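Local coordinates for protein Esterase/lipase (PDB 3K6K) that probably hydrolyses carboxylic ester bonds, as an alpha/beta hydrolase related to hormone-sensitive lipase, at residues L36-D39 with Q40-G44; T98-V101 with L102-Q105; D118-A122 with P123-F127; E251-L254 with S255-T258; S257-L260 with A261-G265. All coordinates share one frame; numbering follows the deposited sequence.

Interaction 1. Residues L36-D39 with Q40-G44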
loop_
_atom_site.group_PDB
_atom_site.type_symbol
_atom_site.label_atom_id
_atom_site.label_comp_id
_atom_site.label_asym_id
_atom_site.label_seq_id
_atom_site.Cartn_x
_atom_site.Cartn_y
_atom_site.Cartn_z
ATOM N N LEU A 36 15.368 -12.897 -29.689
ATOM C CA LEU A 36 15.810 -14.243 -29.411
ATOM C C LEU A 36 14.646 -15.177 -29.662
ATOM O O LEU A 36 13.516 -14.793 -29.471
ATOM C CB LEU A 36 16.342 -14.442 -27.979
ATOM C CG LEU A 36 17.817 -14.791 -27.746
ATOM C CD1 LEU A 36 18.005 -15.736 -26.545
ATOM C CD2 LEU A 36 18.506 -15.364 -28.976
ATOM N N PRO A 37 14.940 -16.405 -30.124
ATOM C CA PRO A 37 13.871 -17.360 -30.233
ATOM C C PRO A 37 13.335 -17.656 -28.844
ATOM O O PRO A 37 14.103 -17.754 -27.874
ATOM C CB PRO A 37 14.558 -18.598 -30.844
ATOM C CG PRO A 37 15.703 -18.071 -31.574
ATOM C CD PRO A 37 16.168 -16.877 -30.795
ATOM N N LEU A 38 12.030 -17.814 -28.744
ATOM C CA LEU A 38 11.460 -18.054 -27.466
ATOM C C LEU A 38 11.940 -19.334 -26.787
ATOM O O LEU A 38 12.129 -19.301 -25.580
ATOM C CB LEU A 38 9.943 -17.945 -27.525
ATOM C CG LEU A 38 9.231 -18.198 -26.210
ATOM C CD1 LEU A 38 9.728 -17.141 -25.252
ATOM C CD2 LEU A 38 7.736 -18.077 -26.483
ATOM N N ASP A 39 12.181 -20.436 -27.517
ATOM C CA ASP A 39 12.820 -21.636 -26.916
ATOM C C ASP A 39 14.213 -21.357 -26.383
ATOM O O ASP A 39 14.656 -22.000 -25.434
ATOM C CB ASP A 39 12.912 -22.829 -27.888
ATOM C CG ASP A 39 13.586 -22.460 -29.225
ATOM O OD1 ASP A 39 14.447 -23.241 -29.694
ATOM O OD2 ASP A 39 13.288 -21.381 -29.781
ATOM N N GLN A 40 14.923 -20.422 -27.012
ATOM C CA GLN A 40 16.265 -20.058 -26.532
ATOM C C GLN A 40 16.169 -19.131 -25.310
ATOM O O GLN A 40 16.954 -19.234 -24.374
ATOM C CB GLN A 40 17.046 -19.357 -27.631
ATOM C CG GLN A 40 18.101 -20.194 -28.289
ATOM C CD GLN A 40 18.662 -19.474 -29.504
ATOM O OE1 GLN A 40 18.304 -19.803 -30.635
ATOM N NE2 GLN A 40 19.517 -18.461 -29.277
ATOM N N LYS A 41 15.199 -18.239 -25.326
ATOM C CA LYS A 41 15.009 -17.333 -24.217
ATOM C C LYS A 41 14.711 -18.183 -22.953
ATOM O O LYS A 41 15.310 -17.995 -21.896
ATOM C CB LYS A 41 13.902 -16.348 -24.579
ATOM C CG LYS A 41 13.866 -15.025 -23.822
ATOM C CD LYS A 41 12.884 -13.949 -24.508
ATOM C CE LYS A 41 13.465 -13.260 -25.805
ATOM N NZ LYS A 41 12.756 -12.002 -26.237
ATOM N N ARG A 42 13.852 -19.175 -23.118
ATOM C CA ARG A 42 13.492 -20.084 -22.063
ATOM C C ARG A 42 14.680 -20.909 -21.590
ATOM O O ARG A 42 14.932 -20.955 -20.371
ATOM C CB ARG A 42 12.347 -20.989 -22.494
ATOM C CG ARG A 42 11.034 -20.232 -22.884
ATOM C CD ARG A 42 9.956 -21.306 -22.901
ATOM N NE ARG A 42 8.646 -20.804 -23.250
ATOM C CZ ARG A 42 7.660 -21.551 -23.781
ATOM N NH1 ARG A 42 7.846 -22.843 -24.083
ATOM N NH2 ARG A 42 6.487 -20.997 -24.053
ATOM N N ALA A 43 15.402 -21.510 -22.553
ATOM C CA ALA A 43 16.618 -22.278 -22.283
ATOM C C ALA A 43 17.676 -21.450 -21.561
ATOM O O ALA A 43 18.306 -21.958 -20.646
ATOM C CB ALA A 43 17.202 -22.920 -23.554
ATOM N N GLY A 44 17.811 -20.175 -21.949
ATOM C CA GLY A 44 18.764 -19.220 -21.361
ATOM C C GLY A 44 18.367 -18.568 -20.034
ATOM O O GLY A 44 19.215 -18.250 -19.214
#
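Q40 lays its terminal amide along the ring of P37, the two side chains side by side and pointing the same way, with OE1 of Q40 3.3 Å from CG of P37. The nitrogen half of the amide meets L36, whose side chain runs at about a right angle to that of Q40: methyl CD2 of L36 stands 3.3 Å from NE2 of Q40. K41 comes to L36 by another route. Its CG lies anti to the backbone N (chi1 -158°) and its chain bends at chi3, which brings the methylene CE of K41 within 3.8 Å of CB of L36. The extended chain of R42 slants across L38 instead, NE of R42 lying 4.0 Å from CG of L38. That overlap is loose packing; the polar grip on R42 comes from I92, whose carbonyl accepts from NE, and from E124, which forms a salt bridge with NH1. L38 also rests on I92 and P123. P37 is the N-cap residue, and its carbonyl O takes the bond from K41 N (2.8 Å) and a weak one from Q40 N. R42 N to L38 O (3.0 Å) and A43 N to D39 O (3.0 Å) follow. These are the N-terminal turns of helix 38-49, at the surface of an alpha/beta hydrolase, with R42 and L38 packed on neighbouring loops.

Interaction 2. Residues T98-V101 with L102-Q105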
loop_
_atom_site.group_PDB
_atom_site.type_symbol
_atom_site.label_atom_id
_atom_site.label_comp_id
_atom_site.label_asym_id
_atom_site.label_seq_id
_atom_site.Cartn_x
_atom_site.Cartn_y
_atom_site.Cartn_z
ATOM N N THR A 98 13.498 -22.034 -12.609
ATOM C CA THR A 98 14.001 -20.658 -12.664
ATOM C C THR A 98 13.749 -19.832 -11.399
ATOM O O THR A 98 14.396 -18.813 -11.240
ATOM C CB THR A 98 13.329 -19.863 -13.743
ATOM O OG1 THR A 98 11.891 -19.993 -13.609
ATOM C CG2 THR A 98 13.779 -20.341 -15.094
ATOM N N HIS A 99 12.801 -20.235 -10.537
ATOM C CA HIS A 99 12.385 -19.374 -9.401
ATOM C C HIS A 99 12.815 -19.991 -8.053
ATOM O O HIS A 99 12.601 -19.421 -6.952
ATOM C CB HIS A 99 10.892 -19.038 -9.478
ATOM C CG HIS A 99 10.575 -18.035 -10.541
ATOM N ND1 HIS A 99 9.897 -16.854 -10.282
ATOM C CD2 HIS A 99 10.933 -17.982 -11.846
ATOM C CE1 HIS A 99 9.809 -16.148 -11.398
ATOM N NE2 HIS A 99 10.421 -16.816 -12.365
ATOM N N LEU A 100 13.518 -21.115 -8.176
ATOM C CA LEU A 100 14.012 -21.747 -7.001
ATOM C C LEU A 100 14.610 -20.768 -6.098
ATOM O O LEU A 100 14.330 -20.861 -4.894
ATOM C CB LEU A 100 15.013 -22.851 -7.293
ATOM C CG LEU A 100 14.176 -23.961 -7.871
ATOM C CD1 LEU A 100 15.095 -24.979 -8.521
ATOM C CD2 LEU A 100 13.372 -24.582 -6.784
ATOM N N VAL A 101 15.454 -19.884 -6.607
ATOM C CA VAL A 101 16.080 -18.845 -5.819
ATOM C C VAL A 101 15.114 -18.081 -4.906
ATOM O O VAL A 101 15.380 -17.924 -3.767
ATOM C CB VAL A 101 17.001 -17.879 -6.629
ATOM C CG1 VAL A 101 16.277 -17.171 -7.700
ATOM C CG2 VAL A 101 17.644 -16.922 -5.728
ATOM N N LEU A 102 13.988 -17.654 -5.429
ATOM C CA LEU A 102 13.020 -16.921 -4.674
ATOM C C LEU A 102 12.220 -17.867 -3.723
ATOM O O LEU A 102 12.147 -17.593 -2.517
ATOM C CB LEU A 102 12.133 -16.143 -5.627
ATOM C CG LEU A 102 10.905 -15.398 -5.061
ATOM C CD1 LEU A 102 11.150 -14.802 -3.710
ATOM C CD2 LEU A 102 10.487 -14.296 -6.023
ATOM N N THR A 103 11.671 -18.977 -4.260
ATOM C CA THR A 103 10.683 -19.840 -3.567
ATOM C C THR A 103 11.243 -20.702 -2.461
ATOM O O THR A 103 10.547 -21.012 -1.493
ATOM C CB THR A 103 9.885 -20.742 -4.539
ATOM O OG1 THR A 103 10.753 -21.691 -5.188
ATOM C CG2 THR A 103 9.173 -19.901 -5.576
ATOM N N THR A 104 12.510 -21.078 -2.594
ATOM C CA THR A 104 13.174 -21.809 -1.532
ATOM C C THR A 104 13.344 -20.919 -0.337
ATOM O O THR A 104 13.265 -21.394 0.807
ATOM C CB THR A 104 14.552 -22.407 -1.954
ATOM O OG1 THR A 104 15.371 -21.372 -2.503
ATOM C CG2 THR A 104 14.374 -23.553 -3.000
ATOM N N GLN A 105 13.574 -19.630 -0.576
ATOM C CA GLN A 105 13.594 -18.670 0.555
ATOM C C GLN A 105 12.190 -18.552 1.153
ATOM O O GLN A 105 12.027 -18.634 2.364
ATOM C CB GLN A 105 14.176 -17.277 0.179
ATOM C CG GLN A 105 15.615 -17.251 -0.269
ATOM C CD GLN A 105 16.604 -17.658 0.847
ATOM O OE1 GLN A 105 17.807 -17.966 0.591
ATOM N NE2 GLN A 105 16.111 -17.662 2.078
#
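L100 and T104 are joined by both backbone and side chain. Among the hydrogen bonds, the carbonyl O of L100 accepts twice from T104: from the backbone N at 2.9 Å and from the hydroxyl OG1 at 2.7 Å. The hydroxyl can turn back to it because chi1 of T104 (53°) sets OG1 between the backbone N and the carbonyl carbon. This fixes the rotation of the T104 side chain, and a second bond, from the backbone N of A55, ties the same OG1 to a neighbouring loop. One residue earlier, T103 N bonds to H99 O at 2.9 Å, while L102 N reaches the same oxygen only weakly. OG1 of T103 has its partner outside the helix, in the side-chain amide of Q73.

The van der Waals contacts are lighter. Methyl CD2 of L100 touches methyl CG2 of T104 at 4.0 Å, the two chains slanting past each other, and the methylene CG of Q105 lies against a carbonyl oxygen, 3.6 Å from V101 O. Other side chains pack outward: L100 and T104 on Q73 of strand 68-74, L102 and T103 on Y85 of strand 82-86, and V101 on F52.

Most of these residues are therefore buried between the sheet and the segments outside it. Helix 96-110 is the connecting helix of the beta-alpha-beta unit that links parallel strands 82-86 and 113-117 in the alpha/beta hydrolase fold.

Interaction 3. Residues D118-A122 with P123-F127; sequences DYRLA and PENPF
L121 and N125 close an alpha-turn in the loop DYRLAPENPF, which carries the chain of this alpha/beta hydrolase from strand 113-117 to helix 129-145. The tight side lies at its bend. N125 N bonds to L121 O at 3.0 Å, in the carbonyl plane, and CG of E124 comes over the same oxygen at 3.4 Å. The peptide between A122 and P123 is cis, which draws their CA atoms to 3.0 Å and by itself sets CB of A122 at 3.4 Å from CA of P123. The bend as a whole leans on helix 38-49.

The outer, solvent-facing side, where R120 is exposed, is looser. R120 and N125 cross at about a right angle, CG of R120 3.8 Å from OD1 of N125, with guanidinium and amide planes 57° apart. A bend at chi3 (18°) turns the arginine tip, and its charge is taken up by D133 on helix 129-145 rather than by the asparagine. Between the two arms of the loop a water donates to both backbones, 3.1 Å to R120 O and 2.8 Å to N125 O.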
loop_
_atom_site.group_PDB
_atom_site.type_symbol
_atom_site.label_atom_id
_atom_site.label_comp_id
_atom_site.label_asym_id
_atom_site.label_seq_id
_atom_site.Cartn_x
_atom_site.Cartn_y
_atom_site.Cartn_z
ATOM N N ASP A 118 4.207 -25.842 -12.106
ATOM C CA ASP A 118 4.578 -25.717 -13.541
ATOM C C ASP A 118 3.335 -25.551 -14.416
ATOM O O ASP A 118 3.069 -26.367 -15.310
ATOM C CB ASP A 118 5.438 -26.922 -14.020
ATOM C CG ASP A 118 6.427 -26.574 -15.148
ATOM O OD1 ASP A 118 6.198 -25.701 -16.017
ATOM O OD2 ASP A 118 7.486 -27.198 -15.147
ATOM N N TYR A 119 2.539 -24.512 -14.153
ATOM C CA TYR A 119 1.365 -24.242 -14.998
ATOM C C TYR A 119 1.799 -24.118 -16.432
ATOM O O TYR A 119 2.936 -23.853 -16.690
ATOM C CB TYR A 119 0.608 -22.968 -14.570
ATOM C CG TYR A 119 1.386 -21.698 -14.731
ATOM C CD1 TYR A 119 1.371 -21.007 -15.941
ATOM C CD2 TYR A 119 2.107 -21.165 -13.677
ATOM C CE1 TYR A 119 2.101 -19.837 -16.085
ATOM C CE2 TYR A 119 2.862 -19.968 -13.811
ATOM C CZ TYR A 119 2.853 -19.346 -15.012
ATOM O OH TYR A 119 3.550 -18.188 -15.152
ATOM N N ARG A 120 0.858 -24.304 -17.353
ATOM C CA ARG A 120 1.108 -24.279 -18.781
ATOM C C ARG A 120 1.346 -22.900 -19.308
ATOM O O ARG A 120 0.585 -21.961 -19.020
ATOM C CB ARG A 120 -0.069 -24.908 -19.561
ATOM C CG ARG A 120 0.157 -26.363 -19.954
ATOM C CD ARG A 120 -1.084 -27.220 -20.072
ATOM N NE ARG A 120 -2.330 -26.473 -20.200
ATOM C CZ ARG A 120 -3.441 -26.833 -19.562
ATOM N NH1 ARG A 120 -3.386 -27.877 -18.753
ATOM N NH2 ARG A 120 -4.577 -26.158 -19.688
ATOM N N LEU A 121 2.353 -22.817 -20.171
ATOM C CA LEU A 121 2.745 -21.572 -20.846
ATOM C C LEU A 121 2.164 -21.345 -22.215
ATOM O O LEU A 121 1.735 -22.272 -22.851
ATOM C CB LEU A 121 4.258 -21.559 -21.014
ATOM C CG LEU A 121 5.005 -21.244 -19.739
ATOM C CD1 LEU A 121 6.472 -21.169 -20.128
ATOM C CD2 LEU A 121 4.455 -19.884 -19.125
ATOM N N ALA A 122 2.226 -20.105 -22.686
ATOM C CA ALA A 122 1.841 -19.732 -24.027
ATOM C C ALA A 122 3.121 -19.396 -24.819
ATOM O O ALA A 122 4.154 -19.133 -24.206
ATOM C CB ALA A 122 0.930 -18.543 -23.969
ATOM N N PRO A 123 3.077 -19.404 -26.178
ATOM C CA PRO A 123 1.928 -19.604 -27.033
ATOM C C PRO A 123 1.520 -21.068 -27.240
ATOM O O PRO A 123 0.480 -21.319 -27.849
ATOM C CB PRO A 123 2.376 -18.970 -28.340
ATOM C CG PRO A 123 3.786 -19.349 -28.426
ATOM C CD PRO A 123 4.306 -19.270 -26.985
ATOM N N GLU A 124 2.266 -22.046 -26.721
ATOM C CA GLU A 124 1.765 -23.403 -26.919
ATOM C C GLU A 124 0.311 -23.387 -26.457
ATOM O O GLU A 124 -0.595 -23.463 -27.287
ATOM C CB GLU A 124 2.609 -24.528 -26.309
ATOM C CG GLU A 124 3.457 -24.176 -25.100
ATOM C CD GLU A 124 4.761 -23.495 -25.474
ATOM O OE1 GLU A 124 4.733 -22.290 -25.830
ATOM O OE2 GLU A 124 5.800 -24.176 -25.409
ATOM N N ASN A 125 0.106 -23.125 -25.170
ATOM C CA ASN A 125 -1.194 -23.095 -24.582
ATOM C C ASN A 125 -1.579 -21.686 -24.115
ATOM O O ASN A 125 -1.115 -21.255 -23.060
ATOM C CB ASN A 125 -1.207 -24.072 -23.423
ATOM C CG ASN A 125 -0.527 -25.413 -23.759
ATOM O OD1 ASN A 125 0.704 -25.552 -23.650
ATOM N ND2 ASN A 125 -1.326 -26.404 -24.113
ATOM N N PRO A 126 -2.425 -20.961 -24.881
ATOM C CA PRO A 126 -2.887 -19.603 -24.547
ATOM C C PRO A 126 -3.970 -19.524 -23.439
ATOM O O PRO A 126 -4.425 -20.546 -22.918
ATOM C CB PRO A 126 -3.498 -19.099 -25.867
ATOM C CG PRO A 126 -3.210 -20.174 -26.888
ATOM C CD PRO A 126 -3.047 -21.435 -26.123
ATOM N N PHE A 127 -4.364 -18.299 -23.064
ATOM C CA PHE A 127 -5.489 -18.138 -22.151
ATOM C C PHE A 127 -6.657 -18.988 -22.667
ATOM O O PHE A 127 -7.004 -18.866 -23.847
ATOM C CB PHE A 127 -5.936 -16.681 -22.069
ATOM C CG PHE A 127 -7.215 -16.508 -21.310
ATOM C CD1 PHE A 127 -7.219 -16.524 -19.920
ATOM C CD2 PHE A 127 -8.415 -16.375 -21.976
ATOM C CE1 PHE A 127 -8.412 -16.395 -19.211
ATOM C CE2 PHE A 127 -9.588 -16.250 -21.285
ATOM C CZ PHE A 127 -9.594 -16.254 -19.906
HETATM O O HOH W 1 -1.811 -20.543 -20.468
#

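Interaction 4. Residues E251-L254 with S255-T258; sequences EALL and SDST. With SO4 (sulfate ion), chain I.
S255 follows L254 into the helix and finds its polar partners beyond both segments. Its chi1 of -59° turns OG away from the carbonyl carbon, toward E262 of the second subunit, to which it is hydrogen-bonded; the backbone N of S255 is held by OG of S196. D256 comes next and folds over the helix start: its N gives a weak bond to L253 O at 3.1 Å, and CB of D256 sits 3.2 Å from the same oxygen, L253 O. The carboxylate faces elsewhere, OD1 accepting from the backbone N atoms of V188 and D189. L253, the N-cap of helix 254-266, is the third residue of a type I turn from E251 to L254 that follows strand 243-248. E251 bonds to ND1 of H281, as the acid of a probable Ser-His-Glu triad of the alpha/beta hydrolase fold would. S257 answers L253 through a water, which donates to L253 O at 2.6 Å and accepts from OG of S257 at 2.8 Å. T258 closes the first full turn, its N bonded to L254 O at 3.2 Å. Methyl CG2 of T258 is turned back toward L254, 3.5 Å from L254 O, whereas OG1 of T258 meets O1 of a sulfate ion, probably from the crystallisation liquor, in an apparent bond of 2.5 Å, too short to be taken exactly; T258 of the second subunit binds the same ion.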
loop_
_atom_site.group_PDB
_atom_site.type_symbol
_atom_site.label_atom_id
_atom_site.label_comp_id
_atom_site.label_asym_id
_atom_site.label_seq_id
_atom_site.Cartn_x
_atom_site.Cartn_y
_atom_site.Cartn_z
ATOM N N GLU A 251 9.577 0.409 -12.023
ATOM C CA GLU A 251 8.686 -0.541 -12.627
ATOM C C GLU A 251 7.656 0.066 -13.599
ATOM O O GLU A 251 6.784 0.872 -13.229
ATOM C CB GLU A 251 8.010 -1.346 -11.521
ATOM C CG GLU A 251 8.981 -2.207 -10.774
ATOM C CD GLU A 251 8.383 -3.543 -10.387
ATOM O OE1 GLU A 251 7.725 -4.106 -11.263
ATOM O OE2 GLU A 251 8.553 -4.045 -9.232
ATOM N N ALA A 252 7.772 -0.343 -14.856
ATOM C CA ALA A 252 6.765 0.007 -15.856
ATOM C C ALA A 252 5.343 -0.407 -15.360
ATOM O O ALA A 252 4.367 0.206 -15.767
ATOM C CB ALA A 252 7.081 -0.708 -17.169
ATOM N N LEU A 253 5.269 -1.458 -14.524
ATOM C CA LEU A 253 4.025 -2.076 -14.006
ATOM C C LEU A 253 3.722 -1.676 -12.516
ATOM O O LEU A 253 3.000 -2.353 -11.778
ATOM C CB LEU A 253 4.068 -3.601 -14.164
ATOM C CG LEU A 253 4.388 -4.209 -15.543
ATOM C CD1 LEU A 253 4.203 -5.723 -15.565
ATOM C CD2 LEU A 253 3.480 -3.561 -16.603
ATOM N N LEU A 254 4.309 -0.581 -12.093
ATOM C CA LEU A 254 3.986 0.002 -10.805
ATOM C C LEU A 254 2.520 0.350 -10.712
ATOM O O LEU A 254 1.932 0.182 -9.634
ATOM C CB LEU A 254 4.790 1.274 -10.524
ATOM C CG LEU A 254 4.489 1.972 -9.173
ATOM C CD1 LEU A 254 4.900 1.120 -8.023
ATOM C CD2 LEU A 254 5.219 3.361 -9.078
ATOM N N SER A 255 1.927 0.868 -11.790
ATOM C CA SER A 255 0.526 1.276 -11.669
ATOM C C SER A 255 -0.370 0.019 -11.624
ATOM O O SER A 255 -1.527 0.141 -11.267
ATOM C CB SER A 255 0.093 2.264 -12.757
ATOM O OG SER A 255 0.891 3.447 -12.741
ATOM N N ASP A 256 0.169 -1.172 -11.952
ATOM C CA ASP A 256 -0.578 -2.438 -11.762
ATOM C C ASP A 256 -0.830 -2.715 -10.253
ATOM O O ASP A 256 -1.949 -3.088 -9.823
ATOM C CB ASP A 256 0.137 -3.670 -12.377
ATOM C CG ASP A 256 -0.125 -3.856 -13.917
ATOM O OD1 ASP A 256 -0.150 -5.001 -14.361
ATOM O OD2 ASP A 256 -0.324 -2.905 -14.689
ATOM N N SER A 257 0.232 -2.551 -9.483
ATOM C CA SER A 257 0.170 -2.651 -8.046
ATOM C C SER A 257 -0.717 -1.611 -7.403
ATOM O O SER A 257 -1.589 -1.979 -6.626
ATOM C CB SER A 257 1.570 -2.639 -7.433
ATOM O OG SER A 257 2.203 -3.877 -7.692
ATOM N N THR A 258 -0.516 -0.334 -7.692
ATOM C CA THR A 258 -1.312 0.702 -7.087
ATOM C C THR A 258 -2.761 0.563 -7.575
ATOM O O THR A 258 -3.736 0.785 -6.806
ATOM C CB THR A 258 -0.797 2.128 -7.441
ATOM O OG1 THR A 258 -0.913 2.295 -8.848
ATOM C CG2 THR A 258 0.541 2.263 -7.190
HETATM S S SO4 I . -3.415 4.697 -9.671
HETATM O O1 SO4 I . -2.115 4.122 -10.030
HETATM O O2 SO4 I . -3.355 6.144 -9.914
HETATM O O3 SO4 I . -4.460 4.010 -10.463
HETATM O O4 SO4 I . -3.733 4.560 -8.250
HETATM O O HOH W 2 2.950 -4.514 -10.273
#

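Interaction 5. Residues S257-L260 with A261-G265. With SO4 (sulfate ion), chain I; SO4 (sulfate ion), chain F.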
loop_
_atom_site.group_PDB
_atom_site.type_symbol
_atom_site.label_atom_id
_atom_site.label_comp_id
_atom_site.label_asym_id
_atom_site.label_seq_id
_atom_site.Cartn_x
_atom_site.Cartn_y
_atom_site.Cartn_z
ATOM N N SER A 257 0.232 -2.551 -9.483
ATOM C CA SER A 257 0.170 -2.651 -8.046
ATOM C C SER A 257 -0.717 -1.611 -7.403
ATOM O O SER A 257 -1.589 -1.979 -6.626
ATOM C CB SER A 257 1.570 -2.639 -7.433
ATOM O OG SER A 257 2.203 -3.877 -7.692
ATOM N N THR A 258 -0.516 -0.334 -7.692
ATOM C CA THR A 258 -1.312 0.702 -7.087
ATOM C C THR A 258 -2.761 0.563 -7.575
ATOM O O THR A 258 -3.736 0.785 -6.806
ATOM C CB THR A 258 -0.797 2.128 -7.441
ATOM O OG1 THR A 258 -0.913 2.295 -8.848
ATOM C CG2 THR A 258 0.541 2.263 -7.190
ATOM N N THR A 259 -2.941 0.208 -8.845
ATOM C CA THR A 259 -4.325 0.087 -9.378
ATOM C C THR A 259 -5.111 -1.092 -8.875
ATOM O O THR A 259 -6.301 -0.953 -8.528
ATOM C CB THR A 259 -4.418 0.120 -10.896
ATOM O OG1 THR A 259 -3.818 1.317 -11.358
ATOM C CG2 THR A 259 -5.927 0.166 -11.357
ATOM N N LEU A 260 -4.485 -2.249 -8.842
ATOM C CA LEU A 260 -5.095 -3.354 -8.138
ATOM C C LEU A 260 -5.419 -3.030 -6.675
ATOM O O LEU A 260 -6.400 -3.555 -6.098
ATOM C CB LEU A 260 -4.160 -4.541 -8.147
ATOM C CG LEU A 260 -4.586 -6.030 -8.120
ATOM C CD1 LEU A 260 -3.783 -6.813 -7.048
ATOM C CD2 LEU A 260 -6.092 -6.388 -8.189
ATOM N N ALA A 261 -4.571 -2.249 -6.035
ATOM C CA ALA A 261 -4.850 -1.867 -4.642
ATOM C C ALA A 261 -6.104 -0.959 -4.654
ATOM O O ALA A 261 -7.024 -1.164 -3.876
ATOM C CB ALA A 261 -3.621 -1.169 -3.996
ATOM N N GLU A 262 -6.139 0.035 -5.549
ATOM C CA GLU A 262 -7.307 0.881 -5.642
ATOM C C GLU A 262 -8.597 0.033 -5.678
ATOM O O GLU A 262 -9.495 0.156 -4.783
ATOM C CB GLU A 262 -7.231 1.773 -6.888
ATOM C CG GLU A 262 -8.287 2.849 -6.942
ATOM C CD GLU A 262 -8.012 3.779 -8.044
ATOM O OE1 GLU A 262 -7.433 4.833 -7.818
ATOM O OE2 GLU A 262 -8.287 3.420 -9.189
ATOM N N ARG A 263 -8.645 -0.879 -6.645
ATOM C CA ARG A 263 -9.848 -1.556 -7.001
ATOM C C ARG A 263 -10.112 -2.703 -6.042
ATOM O O ARG A 263 -11.269 -3.002 -5.643
ATOM C CB ARG A 263 -9.808 -2.043 -8.467
ATOM C CG ARG A 263 -9.448 -0.911 -9.510
ATOM C CD ARG A 263 -10.375 0.351 -9.376
ATOM N NE ARG A 263 -10.007 1.387 -10.361
ATOM C CZ ARG A 263 -10.348 1.365 -11.656
ATOM N NH1 ARG A 263 -11.099 0.370 -12.123
ATOM N NH2 ARG A 263 -9.938 2.330 -12.488
ATOM N N ALA A 264 -9.067 -3.371 -5.633
ATOM C CA ALA A 264 -9.344 -4.431 -4.672
ATOM C C ALA A 264 -9.887 -3.776 -3.341
ATOM O O ALA A 264 -10.865 -4.261 -2.745
ATOM C CB ALA A 264 -8.183 -5.287 -4.488
ATOM N N GLY A 265 -9.321 -2.647 -2.932
ATOM C CA GLY A 265 -9.707 -2.038 -1.655
ATOM C C GLY A 265 -11.146 -1.582 -1.741
ATOM O O GLY A 265 -11.894 -1.789 -0.810
HETATM S S SO4 I . -3.415 4.697 -9.671
HETATM O O1 SO4 I . -2.115 4.122 -10.030
HETATM O O2 SO4 I . -3.355 6.144 -9.914
HETATM O O3 SO4 I . -4.460 4.010 -10.463
HETATM O O4 SO4 I . -3.733 4.560 -8.250
HETATM S S SO4 F . -10.735 2.325 -15.779
HETATM O O1 SO4 F . -9.491 3.093 -15.891
HETATM O O2 SO4 F . -11.797 3.255 -15.332
HETATM O O3 SO4 F . -11.024 1.627 -17.043
HETATM O O4 SO4 F . -10.653 1.256 -14.795
#
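Helix 254-266 connects strands 243-248 and 271-276 in a beta-alpha-beta unit of the alpha/beta hydrolase fold, and its middle turns also face the second subunit. Four consecutive i to i+4 bonds wind it: A261 N to S257 O, E262 N to T258 O, R263 N to T259 O and A264 N to L260 O, the last the shortest at 2.7 Å.

Toward the sheet the contacts are small and apolar. Methyl CD2 of L260 meets CB of A264 at 4.4 Å; L260 packs on I245, A264 on M243 and V271, and A261 on V271.

The other side mixes aliphatic and charged contacts. T259 and R263 lie side by side and point the same way, CG2 of T259 4.1 Å from CG of R263, whose methylene also sits 3.3 Å from T259 O. E262, its chain extended, keeps OE1 bonded to S255 OG of the second subunit. NE of R263 donates to OE2 of E262 in a salt bridge of 2.9 Å (169°), OE2 using its anti lone pair and lying in the guanidinium plane. From the second subunit, I275 packs on A261 and W195 makes a cation-pi contact with R263, while R194 joins the arginine at a sulfate ion, probably from the crystallisation liquor. A bend at chi2 (-53°) helps direct the guanidinium tip of R263, where NH1 and NH2 grip one sulfate oxygen, O4, at 2.9 and 2.6 Å.

Interactions 1 and 3 are surface contacts that dock on each other, R42 and L38 of helix 38-49 lying against the 121-124 bend. Interactions 2, 4 and 5 are buried, each on, or leading into, a helix beside the sheet, and interaction 2 lies across the chain's centre from the other two. Interactions 4 and 5 share S257, T258, one sulfate ion and helix 254-266, and both touch the second subunit. Chemistry follows place: a charged pair links the two surface contacts, a threonine hydroxyl bonds to the backbone in the core at interaction 2, and near the dimer interface interaction 5 adds a glutamate-arginine pair and sulfate.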